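Local coordinates for probable adenylyl-sulfate kinase (Aeropyrum pernix, PDB 2YVU), which probably phosphorylates adenosine 5'-phosphosulfate at its 3' position with ATP, giving 3'-phosphoadenylyl sulfate, the activated form of sulfate, at residues A[118-123]-A[162-167]; A[13-18]-A[80-85]. One frame throughout, in Å; residues are numbered along the deposited sequence.

Interaction 1 (A[118-123]-A[162-167])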
loop_
_atom_site.group_PDB
_atom_site.type_symbol
_atom_site.label_atom_id
_atom_site.label_comp_id
_atom_site.label_asym_id
_atom_site.label_seq_id
_atom_site.Cartn_x
_atom_site.Cartn_y
_atom_site.Cartn_z
ATOM N N TYR A 118 -5.967 21.711 4.196
ATOM C CA TYR A 118 -4.852 22.481 4.726
ATOM C C TYR A 118 -5.001 22.728 6.224
ATOM O O TYR A 118 -5.889 23.467 6.664
ATOM C CB TYR A 118 -4.718 23.808 3.959
ATOM C CG TYR A 118 -3.603 24.726 4.448
ATOM C CD1 TYR A 118 -2.411 24.213 4.961
ATOM C CD2 TYR A 118 -3.721 26.106 4.339
ATOM C CE1 TYR A 118 -1.354 25.062 5.357
ATOM C CE2 TYR A 118 -2.674 26.960 4.727
ATOM C CZ TYR A 118 -1.497 26.429 5.235
ATOM O OH TYR A 118 -0.476 27.278 5.636
ATOM N N VAL A 119 -4.124 22.086 6.997
ATOM C CA VAL A 119 -4.071 22.219 8.445
ATOM C C VAL A 119 -3.083 23.375 8.646
ATOM O O VAL A 119 -1.864 23.212 8.556
ATOM C CB VAL A 119 -3.565 20.913 9.086
ATOM C CG1 VAL A 119 -3.574 21.027 10.618
ATOM C CG2 VAL A 119 -4.448 19.754 8.622
ATOM N N LYS A 120 -3.647 24.540 8.928
ATOM C CA LYS A 120 -2.898 25.783 9.026
ATOM C C LYS A 120 -2.367 26.214 10.382
ATOM O O LYS A 120 -3.128 26.391 11.343
ATOM C CB LYS A 120 -3.767 26.887 8.416
ATOM C CG LYS A 120 -3.207 28.291 8.494
ATOM C CD LYS A 120 -4.122 29.228 7.711
ATOM C CE LYS A 120 -3.573 30.648 7.667
ATOM N NZ LYS A 120 -3.464 31.235 9.038
ATOM N N ALA A 121 -1.049 26.396 10.414
ATOM C CA ALA A 121 -0.285 26.808 11.583
ATOM C C ALA A 121 1.034 27.427 11.094
ATOM O O ALA A 121 1.704 26.863 10.243
ATOM C CB ALA A 121 0.010 25.596 12.466
ATOM N N SER A 122 1.422 28.579 11.627
ATOM C CA SER A 122 2.664 29.189 11.182
ATOM C C SER A 122 3.862 28.419 11.692
ATOM O O SER A 122 3.770 27.658 12.655
ATOM C CB SER A 122 2.774 30.627 11.678
ATOM O OG SER A 122 3.060 30.640 13.059
ATOM N N LEU A 123 4.993 28.639 11.031
ATOM C CA LEU A 123 6.259 28.018 11.377
ATOM C C LEU A 123 6.668 28.379 12.808
ATOM O O LEU A 123 7.074 27.525 13.579
ATOM C CB LEU A 123 7.339 28.528 10.425
ATOM C CG LEU A 123 8.576 27.682 10.139
ATOM C CD1 LEU A 123 9.732 28.636 9.897
ATOM C CD2 LEU A 123 8.885 26.731 11.282
ATOM N N VAL A 162 -9.820 24.482 4.833
ATOM C CA VAL A 162 -8.725 25.014 5.643
ATOM C C VAL A 162 -9.077 24.836 7.108
ATOM O O VAL A 162 -10.157 25.228 7.542
ATOM C CB VAL A 162 -8.504 26.522 5.401
ATOM C CG1 VAL A 162 -7.414 27.049 6.342
ATOM C CG2 VAL A 162 -8.127 26.761 3.945
ATOM N N LEU A 163 -8.188 24.216 7.872
ATOM C CA LEU A 163 -8.449 24.035 9.300
ATOM C C LEU A 163 -7.448 24.921 10.045
ATOM O O LEU A 163 -6.249 24.609 10.123
ATOM C CB LEU A 163 -8.292 22.552 9.712
ATOM C CG LEU A 163 -9.253 21.550 9.036
ATOM C CD1 LEU A 163 -9.007 20.175 9.610
ATOM C CD2 LEU A 163 -10.725 21.944 9.237
ATOM N N ASP A 164 -7.935 26.043 10.571
ATOM C CA ASP A 164 -7.063 26.966 11.291
ATOM C C ASP A 164 -6.848 26.455 12.707
ATOM O O ASP A 164 -7.733 26.585 13.561
ATOM C CB ASP A 164 -7.680 28.367 11.345
ATOM C CG ASP A 164 -6.680 29.417 11.828
ATOM O OD1 ASP A 164 -5.864 29.101 12.718
ATOM O OD2 ASP A 164 -6.708 30.558 11.323
ATOM N N THR A 165 -5.677 25.879 12.966
ATOM C CA THR A 165 -5.396 25.342 14.288
ATOM C C THR A 165 -4.989 26.406 15.315
ATOM O O THR A 165 -4.712 26.081 16.462
ATOM C CB THR A 165 -4.303 24.245 14.235
ATOM O OG1 THR A 165 -3.048 24.834 13.893
ATOM C CG2 THR A 165 -4.655 23.174 13.184
ATOM N N GLU A 166 -4.944 27.672 14.911
ATOM C CA GLU A 166 -4.580 28.719 15.863
ATOM C C GLU A 166 -5.828 29.430 16.375
ATOM O O GLU A 166 -5.905 29.810 17.549
ATOM C CB GLU A 166 -3.590 29.717 15.227
ATOM C CG GLU A 166 -2.110 29.279 15.366
ATOM C CD GLU A 166 -1.111 30.188 14.638
ATOM O OE1 GLU A 166 -0.537 29.747 13.614
ATOM O OE2 GLU A 166 -0.888 31.339 15.089
ATOM N N SER A 167 -6.817 29.569 15.498
ATOM C CA SER A 167 -8.071 30.230 15.830
ATOM C C SER A 167 -9.083 29.284 16.445
ATOM O O SER A 167 -9.833 29.669 17.337
ATOM C CB SER A 167 -8.709 30.822 14.570
ATOM O OG SER A 167 -7.747 31.474 13.771
#

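Interaction 2 (A[13-18]-A[80-85])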
loop_
_atom_site.group_PDB
_atom_site.type_symbol
_atom_site.label_atom_id
_atom_site.label_comp_id
_atom_site.label_asym_id
_atom_site.label_seq_id
_atom_site.Cartn_x
_atom_site.Cartn_y
_atom_site.Cartn_z
ATOM N N GLY A 13 -14.515 4.702 -2.023
ATOM C CA GLY A 13 -14.193 5.534 -0.884
ATOM C C GLY A 13 -13.644 6.859 -1.367
ATOM O O GLY A 13 -13.914 7.270 -2.495
ATOM N N ILE A 14 -12.864 7.526 -0.521
ATOM C CA ILE A 14 -12.272 8.820 -0.875
ATOM C C ILE A 14 -10.906 8.898 -0.217
ATOM O O ILE A 14 -10.582 8.076 0.628
ATOM C CB ILE A 14 -13.103 10.018 -0.326
ATOM C CG1 ILE A 14 -13.183 9.933 1.201
ATOM C CG2 ILE A 14 -14.512 10.025 -0.938
ATOM C CD1 ILE A 14 -13.904 11.118 1.842
ATOM N N VAL A 15 -10.110 9.885 -0.611
ATOM C CA VAL A 15 -8.785 10.088 -0.025
ATOM C C VAL A 15 -8.778 11.484 0.582
ATOM O O VAL A 15 -8.965 12.485 -0.120
ATOM C CB VAL A 15 -7.631 10.000 -1.092
ATOM C CG1 VAL A 15 -6.242 10.246 -0.402
ATOM C CG2 VAL A 15 -7.636 8.652 -1.748
ATOM N N VAL A 16 -8.619 11.545 1.897
ATOM C CA VAL A 16 -8.555 12.816 2.584
ATOM C C VAL A 16 -7.064 13.003 2.846
ATOM O O VAL A 16 -6.450 12.216 3.580
ATOM C CB VAL A 16 -9.323 12.777 3.925
ATOM C CG1 VAL A 16 -9.206 14.123 4.610
ATOM C CG2 VAL A 16 -10.754 12.383 3.692
ATOM N N TRP A 17 -6.489 14.031 2.230
ATOM C CA TRP A 17 -5.063 14.316 2.343
ATOM C C TRP A 17 -4.746 15.514 3.229
ATOM O O TRP A 17 -4.906 16.675 2.807
ATOM C CB TRP A 17 -4.484 14.536 0.946
ATOM C CG TRP A 17 -2.985 14.556 0.910
ATOM C CD1 TRP A 17 -2.166 15.638 1.129
ATOM C CD2 TRP A 17 -2.123 13.427 0.752
ATOM N NE1 TRP A 17 -0.844 15.243 1.124
ATOM C CE2 TRP A 17 -0.790 13.890 0.905
ATOM C CE3 TRP A 17 -2.344 12.061 0.501
ATOM C CZ2 TRP A 17 0.308 13.037 0.832
ATOM C CZ3 TRP A 17 -1.252 11.220 0.425
ATOM C CH2 TRP A 17 0.062 11.710 0.592
ATOM N N LEU A 18 -4.289 15.263 4.461
ATOM C CA LEU A 18 -3.995 16.399 5.324
ATOM C C LEU A 18 -2.586 16.912 5.045
ATOM O O LEU A 18 -1.617 16.155 5.101
ATOM C CB LEU A 18 -4.128 16.002 6.789
ATOM C CG LEU A 18 -5.441 15.310 7.193
ATOM C CD1 LEU A 18 -5.258 14.629 8.538
ATOM C CD2 LEU A 18 -6.573 16.305 7.255
ATOM N N LEU A 80 -5.723 2.209 -4.305
ATOM C CA LEU A 80 -6.177 0.833 -4.232
ATOM C C LEU A 80 -7.200 0.655 -3.114
ATOM O O LEU A 80 -8.217 0.004 -3.296
ATOM C CB LEU A 80 -5.000 -0.104 -3.980
ATOM C CG LEU A 80 -4.418 -0.891 -5.156
ATOM C CD1 LEU A 80 -4.375 -0.059 -6.399
ATOM C CD2 LEU A 80 -3.012 -1.366 -4.759
ATOM N N LEU A 81 -6.931 1.215 -1.949
ATOM C CA LEU A 81 -7.879 1.052 -0.850
ATOM C C LEU A 81 -9.199 1.749 -1.184
ATOM O O LEU A 81 -10.291 1.187 -1.012
ATOM C CB LEU A 81 -7.294 1.629 0.448
ATOM C CG LEU A 81 -6.184 0.817 1.153
ATOM C CD1 LEU A 81 -5.448 1.693 2.175
ATOM C CD2 LEU A 81 -6.790 -0.396 1.848
ATOM N N ALA A 82 -9.094 2.970 -1.687
ATOM C CA ALA A 82 -10.283 3.750 -1.986
ATOM C C ALA A 82 -11.158 3.148 -3.078
ATOM O O ALA A 82 -12.385 3.221 -2.992
ATOM C CB ALA A 82 -9.889 5.192 -2.336
ATOM N N ARG A 83 -10.553 2.562 -4.106
ATOM C CA ARG A 83 -11.370 1.958 -5.147
ATOM C C ARG A 83 -12.055 0.712 -4.606
ATOM O O ARG A 83 -12.904 0.127 -5.282
ATOM C CB ARG A 83 -10.550 1.627 -6.411
ATOM C CG ARG A 83 -9.600 0.437 -6.351
ATOM C CD ARG A 83 -8.727 0.503 -7.594
ATOM N NE ARG A 83 -7.881 -0.670 -7.826
ATOM C CZ ARG A 83 -6.910 -0.686 -8.736
ATOM N NH1 ARG A 83 -6.683 0.407 -9.463
ATOM N NH2 ARG A 83 -6.185 -1.780 -8.943
ATOM N N ASN A 84 -11.693 0.295 -3.390
ATOM C CA ASN A 84 -12.354 -0.865 -2.803
ATOM C C ASN A 84 -13.255 -0.479 -1.648
ATOM O O ASN A 84 -13.471 -1.268 -0.739
ATOM C CB ASN A 84 -11.337 -1.924 -2.365
ATOM C CG ASN A 84 -10.753 -2.682 -3.552
ATOM O OD1 ASN A 84 -11.409 -3.543 -4.130
ATOM N ND2 ASN A 84 -9.536 -2.340 -3.936
ATOM N N GLY A 85 -13.755 0.754 -1.681
ATOM C CA GLY A 85 -14.686 1.219 -0.661
ATOM C C GLY A 85 -14.165 1.816 0.629
ATOM O O GLY A 85 -14.947 2.137 1.506
#

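Interaction 1 (A[118-123]-A[162-167])
Tyr118, Val119 and Lys120 pair in parallel with Val162, Leu163 and Asp164, joining strand 114-120 to the edge strand 161-164 of the five-stranded parallel sheet of a P-loop kinase fold. Three backbone bonds hold the ladder: Leu163 N to Tyr118 O (2.7 Å), Lys120 N to Leu163 O and Thr165 N to Lys120 O. Lys120 O also takes Thr165 OG1 from above its carbonyl plane at 3.0 Å. OG1 is also bonded to Arg129.

Apolar contacts differ by face. On one, the Lys120 chain, extended as far as CE, lays CB over the Tyr118 ring, offset toward its rim, while CD passes Val162 CG1 at 4.2 Å. On the other, Val119 CG1, anti to the backbone N (chi1 -177°), meets Thr165 CG2 at 3.5 Å; Val119 also touches Ser24 and Lys26 of the P-loop, residues that by similarity bind ATP.

Charged groups shape the exit loop. Asp164 OD1 accepts from Glu166 N (2.8 Å), an Asx turn, and from Ser167 N, making an Asx motif; OD2 stands 4.0 Å from Lys120 NZ, too far for a salt bridge. An alanine in place of Asp164 would probably leave both amides without this acceptor and the turn freer to shift. Ser122, its OG capping Glu125 N in helix 123-129, gives its own N to Glu166 OE1, met nearly along the C-O bond at 3.0 Å.

Interaction 2 (A[13-18]-A[80-85])
Val15 CG2, anti to the carbonyl carbon and beside the backbone N (chi1 179° sets CG1 anti to N), faces the methyl of Ala82 at 4.2 Å. On the helix side the decisive torsion belongs to Gly85, whose positive phi of 86° turns the chain back after Ala82. A side chain at Gly85 would be jammed against the carbonyl O of Asn84. Beside this turn, Gly13 N donates to Ala82 O at 2.8 Å, almost straight at 171°, tilted a little from the carbonyl plane. Ala82 O also accepts from Gly85 N (3.1 Å), so two amides share one buried oxygen. Gly13 lies close to the turn, with its N 3.7 Å from Gly85 CA; a CB on Gly13 would point into it and come tight against Gly85 C.

The turn is a Schellman motif ending helix 64-82, with Gly85 as its C-prime residue and Val86 N bonded to Leu81 O; the chain then enters strand 87-91, which neighbours strand 14-19 in the P-loop kinase sheet. The contact ties the residue leading into strand 14-19 to the turn that follows helix 64-82. Ala82 CB also approaches Ile14 O (4.2 Å) and packs on Ile112.

Asn84 ND2 reaches back to Leu80 O at 2.8 Å, a side-chain bond over the helix end, and bonds Glu45 of the second subunit as well. Arg83 forms salt bridges with Glu110 and with that same Glu45 of the second subunit.

The two contacts share one sheet through the adjacent strands 114-120 and 14-19, and they meet where Val119 CG2 packs on Leu18 CB; their centres are nevertheless about 24 Å apart, with the middle of the chain between them. Interaction 1 joins strand to strand at the sheet's edge and is partly buried. Beyond its backbone ladder, carboxylates and a hydroxyl organise the loops, close to the P-loop. Interaction 2 joins a strand to a helix end, with all its touching residues buried; it consists of one backbone bond, two glycines and the methyls of Val15 and Ala82. The second subunit borders segment 80-85, bonding Arg83 and Asn84 and packing on Leu80 and Leu81, but touches neither segment of interaction 1.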